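Local atomic coordinates of thiosulfate sulfurtransferase (Pseudomonas aeruginosa, PDB entry 1YT8), a protein that probably transfers sulfane sulfur from thiosulfate to cyanide, as expected of a sulfurtransferase built from repeated rhodanese-like domains. Residues P115-G120 / D509-L514; E121-E126 / R198-T203. One frame throughout, in Å; residues are numbered along the deposited sequence.

Contact 1: P115-G120 / D509-L514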
loop_
_atom_site.group_PDB
_atom_site.type_symbol
_atom_site.label_atom_id
_atom_site.label_comp_id
_atom_site.label_asym_id
_atom_site.label_seq_id
_atom_site.Cartn_x
_atom_site.Cartn_y
_atom_site.Cartn_z
ATOM N N PRO A 115 2.510 -1.310 -11.095
ATOM C CA PRO A 115 2.500 -0.093 -11.916
ATOM C C PRO A 115 3.538 0.915 -11.414
ATOM O O PRO A 115 4.288 1.502 -12.201
ATOM C CB PRO A 115 1.071 0.418 -11.753
ATOM C CG PRO A 115 0.281 -0.855 -11.612
ATOM C CD PRO A 115 1.147 -1.664 -10.658
ATOM N N SER A 116 3.583 1.102 -10.100
ATOM C CA SER A 116 4.529 2.036 -9.495
ATOM C C SER A 116 5.983 1.653 -9.744
ATOM O O SER A 116 6.816 2.510 -10.061
ATOM C CB SER A 116 4.287 2.133 -7.986
ATOM O OG SER A 116 2.997 2.645 -7.703
ATOM N N LYS A 117 6.295 0.370 -9.594
ATOM C CA LYS A 117 7.662 -0.098 -9.788
ATOM C C LYS A 117 8.076 -0.122 -11.254
ATOM O O LYS A 117 9.217 0.207 -11.590
ATOM C CB LYS A 117 7.832 -1.483 -9.166
ATOM C CG LYS A 117 7.538 -1.504 -7.679
ATOM C CD LYS A 117 7.621 -2.908 -7.116
ATOM C CE LYS A 117 7.374 -2.903 -5.617
ATOM N NZ LYS A 117 7.414 -4.289 -5.066
ATOM N N ALA A 118 7.153 -0.518 -12.123
ATOM C CA ALA A 118 7.432 -0.557 -13.552
ATOM C C ALA A 118 7.653 0.876 -14.025
ATOM O O ALA A 118 8.521 1.143 -14.863
ATOM C CB ALA A 118 6.265 -1.190 -14.296
ATOM N N PHE A 119 6.867 1.803 -13.484
ATOM C CA PHE A 119 7.017 3.208 -13.851
ATOM C C PHE A 119 8.404 3.702 -13.446
ATOM O O PHE A 119 9.039 4.461 -14.176
ATOM C CB PHE A 119 5.962 4.081 -13.165
ATOM C CG PHE A 119 6.162 5.556 -13.406
ATOM C CD1 PHE A 119 5.947 6.102 -14.669
ATOM C CD2 PHE A 119 6.615 6.386 -12.387
ATOM C CE1 PHE A 119 6.182 7.461 -14.917
ATOM C CE2 PHE A 119 6.855 7.744 -12.622
ATOM C CZ PHE A 119 6.637 8.282 -13.896
ATOM N N GLY A 120 8.869 3.272 -12.276
ATOM C CA GLY A 120 10.182 3.686 -11.815
ATOM C C GLY A 120 11.272 3.293 -12.797
ATOM O O GLY A 120 12.197 4.067 -13.070
ATOM N N ASP A 509 16.412 -8.699 -10.791
ATOM C CA ASP A 509 16.281 -9.233 -12.141
ATOM C C ASP A 509 14.857 -9.033 -12.639
ATOM O O ASP A 509 14.637 -8.746 -13.814
ATOM C CB ASP A 509 16.625 -10.725 -12.186
ATOM C CG ASP A 509 18.074 -11.007 -11.844
ATOM O OD1 ASP A 509 18.935 -10.147 -12.112
ATOM O OD2 ASP A 509 18.354 -12.103 -11.315
ATOM N N TRP A 510 13.888 -9.193 -11.741
ATOM C CA TRP A 510 12.493 -9.006 -12.107
ATOM C C TRP A 510 12.258 -7.556 -12.540
ATOM O O TRP A 510 11.632 -7.304 -13.571
ATOM C CB TRP A 510 11.577 -9.361 -10.931
ATOM C CG TRP A 510 10.165 -8.894 -11.117
ATOM C CD1 TRP A 510 9.241 -9.385 -11.995
ATOM C CD2 TRP A 510 9.535 -7.801 -10.439
ATOM N NE1 TRP A 510 8.074 -8.664 -11.907
ATOM C CE2 TRP A 510 8.227 -7.685 -10.958
ATOM C CE3 TRP A 510 9.952 -6.908 -9.441
ATOM C CZ2 TRP A 510 7.330 -6.708 -10.518
ATOM C CZ3 TRP A 510 9.058 -5.934 -9.001
ATOM C CH2 TRP A 510 7.760 -5.844 -9.541
ATOM N N GLU A 511 12.766 -6.601 -11.767
ATOM C CA GLU A 511 12.579 -5.197 -12.120
ATOM C C GLU A 511 13.264 -4.862 -13.444
ATOM O O GLU A 511 12.781 -4.023 -14.205
ATOM C CB GLU A 511 13.086 -4.283 -10.993
ATOM C CG GLU A 511 12.289 -4.446 -9.696
ATOM C CD GLU A 511 12.612 -3.402 -8.637
ATOM O OE1 GLU A 511 13.807 -3.162 -8.365
ATOM O OE2 GLU A 511 11.663 -2.831 -8.060
ATOM N N PHE A 512 14.372 -5.542 -13.727
ATOM C CA PHE A 512 15.123 -5.334 -14.965
ATOM C C PHE A 512 14.277 -5.634 -16.206
ATOM O O PHE A 512 14.538 -5.108 -17.290
ATOM C CB PHE A 512 16.362 -6.236 -14.975
ATOM C CG PHE A 512 17.265 -6.034 -16.170
ATOM C CD1 PHE A 512 18.136 -4.950 -16.229
ATOM C CD2 PHE A 512 17.242 -6.933 -17.237
ATOM C CE1 PHE A 512 18.977 -4.762 -17.335
ATOM C CE2 PHE A 512 18.076 -6.755 -18.346
ATOM C CZ PHE A 512 18.944 -5.667 -18.394
ATOM N N GLY A 513 13.264 -6.482 -16.052
ATOM C CA GLY A 513 12.431 -6.825 -17.192
ATOM C C GLY A 513 11.085 -6.127 -17.276
ATOM O O GLY A 513 10.301 -6.410 -18.186
ATOM N N LEU A 514 10.814 -5.204 -16.358
ATOM C CA LEU A 514 9.527 -4.507 -16.335
ATOM C C LEU A 514 9.196 -3.598 -17.516
ATOM O O LEU A 514 8.062 -3.589 -17.984
ATOM C CB LEU A 514 9.381 -3.711 -15.035
ATOM C CG LEU A 514 9.110 -4.558 -13.792
ATOM C CD1 LEU A 514 9.062 -3.661 -12.571
ATOM C CD2 LEU A 514 7.794 -5.308 -13.962
#

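Contact 2: E121-E126 / R198-T203. With SO3 (sulfite ion), chain B.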
loop_
_atom_site.group_PDB
_atom_site.type_symbol
_atom_site.label_atom_id
_atom_site.label_comp_id
_atom_site.label_asym_id
_atom_site.label_seq_id
_atom_site.Cartn_x
_atom_site.Cartn_y
_atom_site.Cartn_z
ATOM N N GLU A 121 11.162 2.085 -13.339
ATOM C CA GLU A 121 12.144 1.608 -14.298
ATOM C C GLU A 121 12.055 2.420 -15.587
ATOM O O GLU A 121 13.073 2.671 -16.233
ATOM C CB GLU A 121 11.927 0.119 -14.592
ATOM C CG GLU A 121 12.190 -0.809 -13.398
ATOM C CD GLU A 121 13.581 -0.639 -12.799
ATOM O OE1 GLU A 121 14.552 -0.462 -13.572
ATOM O OE2 GLU A 121 13.709 -0.698 -11.555
ATOM N N LEU A 122 10.840 2.823 -15.955
ATOM C CA LEU A 122 10.626 3.626 -17.163
ATOM C C LEU A 122 11.311 4.985 -17.023
ATOM O O LEU A 122 11.889 5.503 -17.987
ATOM C CB LEU A 122 9.129 3.831 -17.414
ATOM C CG LEU A 122 8.749 4.587 -18.694
ATOM C CD1 LEU A 122 9.197 3.780 -19.917
ATOM C CD2 LEU A 122 7.244 4.803 -18.736
ATOM N N VAL A 123 11.237 5.562 -15.826
ATOM C CA VAL A 123 11.870 6.849 -15.573
ATOM C C VAL A 123 13.381 6.745 -15.793
ATOM O O VAL A 123 13.963 7.581 -16.493
ATOM C CB VAL A 123 11.567 7.358 -14.132
ATOM C CG1 VAL A 123 12.383 8.610 -13.826
ATOM C CG2 VAL A 123 10.075 7.680 -13.998
ATOM N N GLU A 124 14.021 5.723 -15.221
ATOM C CA GLU A 124 15.464 5.574 -15.402
ATOM C C GLU A 124 15.804 5.322 -16.864
ATOM O O GLU A 124 16.783 5.858 -17.386
ATOM C CB GLU A 124 16.033 4.421 -14.566
ATOM C CG GLU A 124 17.566 4.402 -14.582
ATOM C CD GLU A 124 18.171 3.238 -13.817
ATOM O OE1 GLU A 124 18.099 2.094 -14.312
ATOM O OE2 GLU A 124 18.718 3.470 -12.720
ATOM N N ALA A 125 14.999 4.500 -17.525
ATOM C CA ALA A 125 15.241 4.188 -18.931
ATOM C C ALA A 125 15.155 5.440 -19.807
ATOM O O ALA A 125 15.964 5.630 -20.721
ATOM C CB ALA A 125 14.238 3.143 -19.411
ATOM N N GLU A 126 14.183 6.298 -19.517
ATOM C CA GLU A 126 13.974 7.515 -20.295
ATOM C C GLU A 126 14.858 8.699 -19.930
ATOM O O GLU A 126 15.303 9.438 -20.809
ATOM C CB GLU A 126 12.511 7.956 -20.196
ATOM C CG GLU A 126 11.521 6.973 -20.799
ATOM C CD GLU A 126 11.767 6.738 -22.273
ATOM O OE1 GLU A 126 11.701 7.713 -23.049
ATOM O OE2 GLU A 126 12.030 5.578 -22.655
ATOM N N ARG A 198 11.951 3.607 -5.263
ATOM C CA ARG A 198 11.917 4.896 -4.585
ATOM C C ARG A 198 13.214 5.696 -4.712
ATOM O O ARG A 198 13.191 6.923 -4.620
ATOM C CB ARG A 198 11.509 4.703 -3.119
ATOM C CG ARG A 198 10.003 4.441 -2.972
ATOM C CD ARG A 198 9.606 3.932 -1.585
ATOM N NE ARG A 198 10.138 2.597 -1.328
ATOM C CZ ARG A 198 9.887 1.883 -0.232
ATOM N NH1 ARG A 198 9.103 2.366 0.724
ATOM N NH2 ARG A 198 10.436 0.688 -0.087
ATOM N N SER A 199 14.339 5.021 -4.946
ATOM C CA SER A 199 15.604 5.739 -5.102
ATOM C C SER A 199 15.642 6.440 -6.458
ATOM O O SER A 199 16.188 7.539 -6.579
ATOM C CB SER A 199 16.812 4.797 -4.959
ATOM O OG SER A 199 16.979 3.957 -6.093
ATOM N N ILE A 200 15.061 5.808 -7.477
ATOM C CA ILE A 200 15.018 6.394 -8.820
ATOM C C ILE A 200 14.076 7.602 -8.814
ATOM O O ILE A 200 14.423 8.679 -9.302
ATOM C CB ILE A 200 14.511 5.372 -9.873
ATOM C CG1 ILE A 200 15.527 4.240 -10.041
ATOM C CG2 ILE A 200 14.282 6.070 -11.217
ATOM C CD1 ILE A 200 15.002 3.047 -10.834
ATOM N N ILE A 201 12.883 7.414 -8.260
ATOM C CA ILE A 201 11.893 8.481 -8.188
ATOM C C ILE A 201 12.419 9.645 -7.344
ATOM O O ILE A 201 12.235 10.811 -7.697
ATOM C CB ILE A 201 10.563 7.965 -7.579
ATOM C CG1 ILE A 201 9.966 6.869 -8.469
ATOM C CG2 ILE A 201 9.578 9.114 -7.412
ATOM C CD1 ILE A 201 9.615 7.336 -9.873
ATOM N N GLY A 202 13.083 9.324 -6.237
ATOM C CA GLY A 202 13.618 10.363 -5.376
ATOM C C GLY A 202 14.740 11.146 -6.035
ATOM O O GLY A 202 14.800 12.372 -5.935
ATOM N N THR A 203 15.642 10.440 -6.706
ATOM C CA THR A 203 16.753 11.100 -7.378
ATOM C C THR A 203 16.226 11.977 -8.507
ATOM O O THR A 203 16.621 13.134 -8.638
ATOM C CB THR A 203 17.745 10.073 -7.953
ATOM O OG1 THR A 203 18.296 9.297 -6.882
ATOM C CG2 THR A 203 18.882 10.774 -8.693
HETATM S S SO3 B . 12.788 0.542 -3.226
HETATM O O1 SO3 B . 12.777 0.166 -1.792
HETATM O O2 SO3 B . 12.781 -0.658 -4.089
HETATM O O3 SO3 B . 11.670 1.458 -3.577
#

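Contact 1: P115-G120 / D509-L514
Lys117 and Ala118, on helix 114-127 between the first and second rhodanese-type α/β sheets in the chain, pack against Trp510, Glu511 and Leu514 of the helical C-terminal tail. Start at Lys117 CB, which points at the tail and lies 4.2 Å from Leu514 CD1. CG stands beside the backbone N (chi1 -59°), and from there the chain runs out fully extended. CD is the atom that meets the indole: it sits in the ring plane at the six-membered edge, 3.8 Å from Trp510 CH2, with the two side chains crossing at about a right angle. The same CD passes 4.2 Å from Glu511 OE2. At the tip, NZ forms a salt bridge with Asp111 and a hydrogen bond with Tyr507 OH; Glu511 OE2 is 5.4 Å from NZ, not in contact, although its opposite charge probably favours the ammonium. On the next residue, Ala118 CB touches Leu514 CB at 4.1 Å, where the two backbones come closest. Leu514 then serves both neighbours with its two methyls: CD2 lies over one face of Trp510, offset toward the rim, while CD1 rests 3.6 Å from Ala118 CA.

Contact 2: E121-E126 / R198-T203
Ile200 lays its two methyls, CG2 and CD1, on segment 121-126 of helix 114-127. CG2 lies 4.0 Å from Glu124 N and 4.1 Å from Val123 CG1, while CD1 touches Glu124 CB, also at 4.1 Å. Ile200 and Val123 slide past each other in opposite directions. Next to them, Ile201 CD1 meets Val123 CG2, the two side chains crossing at about a right angle, and Trp341 of helix 334-344 packs on both. The axes of segments 121-126 and 198-203 cross at 52°, with a closest approach of 9.3 Å. Glu121 starts out pointing away, but its chain bends at chi2 (-55°), which turns CD back; the carboxylate's OE2 lies 4.0 Å from Ile200 CD1. That carboxylate and the one of Glu124 both form salt bridges with Arg196, which belongs to the sulfite pocket.

Farther out, helix 197-208 starts at the anion-binding loop that follows strand 188-192, the place of the active-site loop in rhodanese domains. Arg198 gives the sulfite three hydrogen bonds: its backbone N and its NE both donate to O3, the first at 2.7 Å and 170°, and NH2 reaches O1 at 2.9 Å. Ala194 N and Gly195 N add further bonds, and Glu157 takes Arg198 NH1 in a salt bridge. The contact across the helices is thus mainly apolar, with carboxylates on its border that probably help to position Arg196, while the pocket at the helix start is lined with N-H donors and suits an oxyanion.

Contacts 1 and 2 use successive turns of one helix, 114-127, and both are largely buried, their centres about 10 Å apart. Contact 1 fixes the early turns to the C-terminal tail, nearly 400 residues on; contact 2, nested inside that loop, sets the later turns against a helix of the second rhodanese-like domain. They abut directly: Glu511 O packs on Glu121 CG at 3.4 Å, and Phe119 CE2 on Ile201 CD1 at 3.9 Å. Contact 1 mixes an aromatic edge with a lysine shaft, whereas contact 2 rests on branched aliphatic methyls. Their polar borders also differ, contact 1 around an ammonium and contact 2 around carboxylates next to the sulfite pocket.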